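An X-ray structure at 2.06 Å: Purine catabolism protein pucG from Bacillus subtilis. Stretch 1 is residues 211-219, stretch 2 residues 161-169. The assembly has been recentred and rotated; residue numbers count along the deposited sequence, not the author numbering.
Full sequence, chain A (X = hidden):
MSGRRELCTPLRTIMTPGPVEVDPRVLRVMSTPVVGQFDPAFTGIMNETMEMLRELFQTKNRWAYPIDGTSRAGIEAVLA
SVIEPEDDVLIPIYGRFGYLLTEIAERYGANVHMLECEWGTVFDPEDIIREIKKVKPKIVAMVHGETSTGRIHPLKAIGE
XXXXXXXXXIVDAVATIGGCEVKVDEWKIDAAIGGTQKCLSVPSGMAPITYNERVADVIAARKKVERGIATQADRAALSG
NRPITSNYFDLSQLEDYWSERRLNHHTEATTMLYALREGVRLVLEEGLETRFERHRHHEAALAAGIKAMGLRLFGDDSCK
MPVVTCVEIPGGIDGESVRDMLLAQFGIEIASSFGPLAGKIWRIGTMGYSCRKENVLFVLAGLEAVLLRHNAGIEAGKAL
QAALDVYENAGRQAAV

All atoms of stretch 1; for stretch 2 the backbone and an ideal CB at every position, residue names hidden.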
ATOM      1  N   TYR A 211      -4.317  14.365 -12.022  1.00 25.17           N
ATOM      2  CA  TYR A 211      -4.353  14.465 -13.466  1.00 26.31           C
ATOM      3  C   TYR A 211      -5.580  15.241 -13.957  1.00 26.79           C
ATOM      4  O   TYR A 211      -6.523  15.429 -13.204  1.00 26.84           O
ATOM      5  CB  TYR A 211      -4.279  13.080 -14.088  1.00 24.24           C
ATOM      6  CG  TYR A 211      -5.389  12.152 -13.673  1.00 27.49           C
ATOM      7  CD1 TYR A 211      -6.641  12.152 -14.327  1.00 28.94           C
ATOM      8  CD2 TYR A 211      -5.189  11.240 -12.645  1.00 24.59           C
ATOM      9  CE1 TYR A 211      -7.656  11.225 -13.951  1.00 25.52           C
ATOM     10  CE2 TYR A 211      -6.177  10.348 -12.272  1.00 27.24           C
ATOM     11  CZ  TYR A 211      -7.398  10.361 -12.900  1.00 27.47           C
ATOM     12  OH  TYR A 211      -8.315   9.462 -12.477  1.00 25.41           O
ATOM     13  N   ASN A 212      -5.503  15.714 -15.208  1.00 28.07           N
ATOM     14  CA  ASN A 212      -6.505  16.598 -15.857  1.00 28.41           C
ATOM     15  C   ASN A 212      -7.464  15.828 -16.736  1.00 29.14           C
ATOM     16  O   ASN A 212      -7.451  14.593 -16.746  1.00 29.60           O
ATOM     17  CB  ASN A 212      -5.824  17.767 -16.654  1.00 27.48           C
ATOM     18  CG  ASN A 212      -4.890  17.286 -17.807  1.00 26.52           C
ATOM     19  OD1 ASN A 212      -4.888  16.126 -18.197  1.00 26.78           O
ATOM     20  ND2 ASN A 212      -4.109  18.205 -18.343  1.00 25.18           N
ATOM     21  N   GLU A 213      -8.315  16.564 -17.460  1.00 31.76           N
ATOM     22  CA  GLU A 213      -9.386  16.035 -18.324  1.00 31.13           C
ATOM     23  C   GLU A 213      -8.786  15.368 -19.579  1.00 30.87           C
ATOM     24  O   GLU A 213      -9.306  14.349 -20.043  1.00 30.75           O
ATOM     25  CB  GLU A 213     -10.389  17.164 -18.654  1.00 32.42           C
ATOM     26  CG  GLU A 213     -11.090  17.055 -20.030  1.00 39.37           C
ATOM     27  CD  GLU A 213     -12.276  18.092 -20.308  1.00 48.17           C
ATOM     28  OE1 GLU A 213     -13.379  17.629 -20.702  1.00 47.03           O
ATOM     29  OE2 GLU A 213     -12.098  19.341 -20.150  1.00 49.07           O
ATOM     30  N   ARG A 214      -7.654  15.891 -20.079  1.00 30.59           N
ATOM     31  CA  ARG A 214      -6.890  15.172 -21.139  1.00 30.22           C
ATOM     32  C   ARG A 214      -6.570  13.738 -20.720  1.00 28.07           C
ATOM     33  O   ARG A 214      -6.854  12.797 -21.462  1.00 26.34           O
ATOM     34  CB  ARG A 214      -5.597  15.900 -21.546  1.00 29.22           C
ATOM     35  CG  ARG A 214      -5.824  17.304 -22.117  1.00 31.06           C
ATOM     36  CD  ARG A 214      -4.934  17.577 -23.358  1.00 34.97           C
ATOM     37  NE  ARG A 214      -3.579  17.650 -22.915  1.00 34.33           N
ATOM     38  CZ  ARG A 214      -2.522  17.152 -23.516  1.00 30.70           C
ATOM     39  NH1 ARG A 214      -2.591  16.593 -24.693  1.00 27.15           N
ATOM     40  NH2 ARG A 214      -1.353  17.285 -22.908  1.00 32.35           N
ATOM     41  N   VAL A 215      -5.990  13.584 -19.524  1.00 26.70           N
ATOM     42  CA  VAL A 215      -5.722  12.238 -18.941  1.00 24.93           C
ATOM     43  C   VAL A 215      -7.005  11.429 -18.674  1.00 23.90           C
ATOM     44  O   VAL A 215      -7.081  10.249 -19.038  1.00 22.20           O
ATOM     45  CB  VAL A 215      -4.812  12.258 -17.709  1.00 25.64           C
ATOM     46  CG1 VAL A 215      -4.527  10.813 -17.216  1.00 23.27           C
ATOM     47  CG2 VAL A 215      -3.498  12.895 -18.069  1.00 24.71           C
ATOM     48  N   ALA A 216      -8.019  12.087 -18.127  1.00 23.75           N
ATOM     49  CA  ALA A 216      -9.247  11.386 -17.728  1.00 25.85           C
ATOM     50  C   ALA A 216      -9.998  10.853 -18.969  1.00 25.85           C
ATOM     51  O   ALA A 216     -10.448   9.715 -18.971  1.00 26.55           O
ATOM     52  CB  ALA A 216     -10.187  12.280 -16.817  1.00 25.47           C
ATOM     53  N   ASP A 217     -10.080  11.642 -20.042  1.00 27.52           N
ATOM     54  CA  ASP A 217     -10.727  11.130 -21.281  1.00 27.47           C
ATOM     55  C   ASP A 217     -10.047   9.879 -21.894  1.00 27.93           C
ATOM     56  O   ASP A 217     -10.739   9.007 -22.425  1.00 27.60           O
ATOM     57  CB  ASP A 217     -10.864  12.243 -22.325  1.00 27.99           C
ATOM     58  CG  ASP A 217     -11.760  13.368 -21.838  1.00 28.42           C
ATOM     59  OD1 ASP A 217     -11.746  14.423 -22.442  1.00 31.46           O
ATOM     60  OD2 ASP A 217     -12.431  13.201 -20.793  1.00 33.10           O
ATOM     61  N   VAL A 218      -8.715   9.799 -21.856  1.00 26.40           N
ATOM     62  CA  VAL A 218      -8.019   8.603 -22.331  1.00 26.52           C
ATOM     63  C   VAL A 218      -8.358   7.404 -21.420  1.00 27.95           C
ATOM     64  O   VAL A 218      -8.525   6.309 -21.906  1.00 28.44           O
ATOM     65  CB  VAL A 218      -6.493   8.824 -22.356  1.00 26.60           C
ATOM     66  CG1 VAL A 218      -5.743   7.482 -22.508  1.00 28.04           C
ATOM     67  CG2 VAL A 218      -6.104   9.810 -23.431  1.00 25.15           C
ATOM     68  N   ILE A 219      -8.501   7.634 -20.107  1.00 28.04           N
ATOM     69  CA  ILE A 219      -8.823   6.577 -19.163  1.00 27.98           C
ATOM     70  C   ILE A 219     -10.274   6.135 -19.414  1.00 29.46           C
ATOM     71  O   ILE A 219     -10.588   4.953 -19.410  1.00 29.23           O
ATOM     72  CB  ILE A 219      -8.654   7.105 -17.737  1.00 27.88           C
ATOM     73  CG1 ILE A 219      -7.183   7.475 -17.444  1.00 26.08           C
ATOM     74  CG2 ILE A 219      -9.178   6.115 -16.742  1.00 27.46           C
ATOM     75  CD1 ILE A 219      -6.943   7.858 -16.004  1.00 25.64           C
ATOM     76  N   UNK A 161       5.490  22.244 -24.736  1.00 22.77           N
ATOM     77  CA  UNK A 161       5.607  21.584 -26.055  1.00 22.64           C
ATOM     78  C   UNK A 161       4.639  20.373 -26.083  1.00 22.08           C
ATOM     79  O   UNK A 161       4.088  20.086 -27.126  1.00 21.65           O
ATOM     80  CB  UNK A 161       7.047  21.140 -26.321  1.00 22.64           C
ATOM     81  N   UNK A 162       4.436  19.693 -24.944  1.00 21.19           N
ATOM     82  CA  UNK A 162       3.607  18.443 -24.889  1.00 23.06           C
ATOM     83  C   UNK A 162       2.181  18.832 -25.211  1.00 23.51           C
ATOM     84  O   UNK A 162       1.548  18.203 -26.055  1.00 25.26           O
ATOM     85  CB  UNK A 162       3.681  17.757 -23.523  1.00 23.06           C
ATOM     86  N   UNK A 163       1.717  19.932 -24.620  1.00 24.11           N
ATOM     87  CA  UNK A 163       0.371  20.453 -24.870  1.00 25.66           C
ATOM     88  C   UNK A 163       0.128  20.811 -26.378  1.00 27.53           C
ATOM     89  O   UNK A 163      -0.872  20.428 -26.973  1.00 27.44           O
ATOM     90  CB  UNK A 163       0.146  21.690 -23.999  1.00 25.66           C
ATOM     91  N   UNK A 164       1.032  21.564 -26.977  1.00 28.95           N
ATOM     92  CA  UNK A 164       0.905  21.884 -28.406  1.00 30.55           C
ATOM     93  C   UNK A 164       1.009  20.668 -29.332  1.00 29.84           C
ATOM     94  O   UNK A 164       0.286  20.594 -30.308  1.00 30.78           O
ATOM     95  CB  UNK A 164       1.983  22.898 -28.795  1.00 30.55           C
ATOM     96  N   UNK A 165       1.870  19.707 -29.007  1.00 28.83           N
ATOM     97  CA  UNK A 165       1.993  18.476 -29.782  1.00 28.88           C
ATOM     98  C   UNK A 165       0.978  17.406 -29.383  1.00 29.02           C
ATOM     99  O   UNK A 165       1.010  16.288 -29.924  1.00 28.34           O
ATOM    100  CB  UNK A 165       3.408  17.915 -29.630  1.00 28.88           C
ATOM    101  N   UNK A 166       0.114  17.733 -28.419  1.00 28.89           N
ATOM    102  CA  UNK A 166      -0.950  16.826 -27.991  1.00 29.88           C
ATOM    103  C   UNK A 166      -0.354  15.513 -27.494  1.00 29.54           C
ATOM    104  O   UNK A 166      -0.862  14.442 -27.771  1.00 30.30           O
ATOM    105  CB  UNK A 166      -1.932  16.566 -29.135  1.00 29.88           C
ATOM    106  N   UNK A 167       0.740  15.605 -26.737  1.00 29.59           N
ATOM    107  CA  UNK A 167       1.232  14.496 -25.887  1.00 28.53           C
ATOM    108  C   UNK A 167       0.808  14.685 -24.405  1.00 28.43           C
ATOM    109  O   UNK A 167       0.685  15.833 -23.925  1.00 26.71           O
ATOM    110  CB  UNK A 167       2.756  14.401 -25.983  1.00 28.53           C
ATOM    111  N   UNK A 168       0.656  13.565 -23.671  1.00 25.86           N
ATOM    112  CA  UNK A 168       0.435  13.626 -22.242  1.00 25.86           C
ATOM    113  C   UNK A 168       1.738  13.718 -21.490  1.00 25.79           C
ATOM    114  O   UNK A 168       2.615  12.879 -21.673  1.00 26.44           O
ATOM    115  CB  UNK A 168      -0.360  12.407 -21.770  1.00 25.86           C
ATOM    116  N   UNK A 169       1.892  14.752 -20.678  1.00 24.57           N
ATOM    117  CA  UNK A 169       3.147  14.924 -19.951  1.00 25.66           C
ATOM    118  C   UNK A 169       2.943  14.357 -18.547  1.00 25.27           C
ATOM    119  O   UNK A 169       2.167  14.908 -17.783  1.00 25.55           O
ATOM    120  CB  UNK A 169       3.575  16.392 -19.904  1.00 25.66           C
TER

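Stretch 1 presents the first turns of a helix, capped by Asn212, whose OD1 accepts from Val215 N at 3.1 Å. Its most prominent offering to stretch 2 is the long side chain of Arg214.

Position 161 is helical, with no atom of stretch 1 within 5.5 Å of its ideal CB, so the choice is wide; the residue is Ala161. At position 162 the CB points sideways, 5.1 Å from Arg214 NH2, and many residues would fit. Cys162 occupies it, and its main-chain O accepts from the backbone N of position 167.

Position 163 is also helical and sideways, its ideal CB 4.8 Å from Arg214 NH2. A cationic guanidinium nearby would favour an acidic or neutral polar side chain, although a long flexible one could run past it. The deposited residue is Arg163. Its CD lies over one face of the Arg214 guanidinium, and its NE comes to 3.4 Å from Arg214 NH2. Both nitrogens are donors, so this is a contact of like charges and no hydrogen bond. Arg163 NH2 and Asn212 ND2, 3.5 Å apart, are likewise two donors and not hydrogen-bonded, though Asn212 carries no charge.

Positions 164 and 165 direct their CB atoms away from stretch 1, and polar residues are among many candidates. They are Thr164, whose OG1 makes a weak hydrogen bond to Ala161 O (3.4 Å), and Glu165.

At position 166, positive phi (59°), with two bonds back into the last helical turn, makes a Schellman motif, where glycine or asparagine is common. The ideal CB, however, is 4.5 Å from Arg214 NH1, which makes a short acidic side chain attractive, and asparagine could also offer an acceptor. Asp166 is found. With chi1 in t, its end approaches the arginine, and OD1 forms a salt bridge with Arg214 NH1 at 2.9 Å; the hydrogen bond within it is weak.

Position 167 turns its CB away, so stretch 1 says little about the side chain. Its contribution is main-chain and available to almost any residue: the carbonyl O of Ala167 accepts from Arg214 NH2 at 2.7 Å and 162°, near the guanidinium plane.

At position 168 the ideal CB lies 4.9 Å from Val215 CG2, with Val218 further along the helix. A branched or long aliphatic residue, such as leucine, isoleucine or methionine, would suit. Leu168 places CD2 4.4 Å from Val215 CG2 and CD1 4.3 Å from Val218 CG2. CD2 also covers the guanidinium face opposite Arg163 CD.

Position 169 points sideways beyond close reach of stretch 1, which permits even a bulky residue; Phe169 leads its ring away.

Stretch 2 161-169: ACRTEDALF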
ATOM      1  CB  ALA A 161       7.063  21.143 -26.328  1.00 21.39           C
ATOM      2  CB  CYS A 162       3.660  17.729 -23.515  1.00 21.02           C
ATOM      3  SG  CYS A 162       5.227  16.876 -23.195  1.00 23.84           S
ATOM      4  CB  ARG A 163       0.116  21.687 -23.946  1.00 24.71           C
ATOM      5  CG  ARG A 163      -1.367  22.154 -23.852  1.00 25.86           C
ATOM      6  CD  ARG A 163      -2.311  21.055 -23.247  1.00 25.34           C
ATOM      7  NE  ARG A 163      -1.834  20.509 -21.953  1.00 27.62           N
ATOM      8  CZ  ARG A 163      -2.202  20.938 -20.727  1.00 29.10           C
ATOM      9  NH1 ARG A 163      -3.070  21.935 -20.557  1.00 30.01           N
ATOM     10  NH2 ARG A 163      -1.711  20.360 -19.649  1.00 23.14           N
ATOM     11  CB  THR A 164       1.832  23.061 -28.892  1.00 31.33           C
ATOM     12  OG1 THR A 164       3.108  22.565 -29.271  1.00 38.28           O
ATOM     13  CG2 THR A 164       2.024  24.111 -27.860  1.00 29.52           C
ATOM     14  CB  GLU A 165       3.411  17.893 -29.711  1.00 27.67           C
ATOM     15  CG  GLU A 165       4.503  18.867 -30.173  1.00 32.25           C
ATOM     16  CD  GLU A 165       4.439  19.162 -31.675  1.00 32.95           C
ATOM     17  OE1 GLU A 165       4.168  18.257 -32.490  1.00 34.77           O
ATOM     18  OE2 GLU A 165       4.641  20.318 -32.027  1.00 35.19           O
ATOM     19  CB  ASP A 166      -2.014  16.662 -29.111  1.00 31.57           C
ATOM     20  CG  ASP A 166      -3.378  16.088 -28.588  1.00 35.01           C
ATOM     21  OD1 ASP A 166      -3.734  16.227 -27.371  1.00 32.76           O
ATOM     22  OD2 ASP A 166      -4.083  15.501 -29.455  1.00 34.05           O
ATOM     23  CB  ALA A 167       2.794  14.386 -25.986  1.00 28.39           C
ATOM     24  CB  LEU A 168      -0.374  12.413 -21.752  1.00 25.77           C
ATOM     25  CG  LEU A 168      -1.604  12.145 -22.624  1.00 24.44           C
ATOM     26  CD1 LEU A 168      -2.116  10.755 -22.241  1.00 26.06           C
ATOM     27  CD2 LEU A 168      -2.672  13.272 -22.344  1.00 23.64           C
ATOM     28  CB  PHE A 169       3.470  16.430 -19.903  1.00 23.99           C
ATOM     29  CG  PHE A 169       4.784  16.781 -19.258  1.00 22.40           C
ATOM     30  CD1 PHE A 169       5.883  15.955 -19.353  1.00 26.19           C
ATOM     31  CD2 PHE A 169       4.944  18.035 -18.689  1.00 25.19           C
ATOM     32  CE1 PHE A 169       7.084  16.313 -18.846  1.00 25.59           C
ATOM     33  CE2 PHE A 169       6.164  18.435 -18.173  1.00 23.78           C
ATOM     34  CZ  PHE A 169       7.247  17.577 -18.273  1.00 23.23           C
TER
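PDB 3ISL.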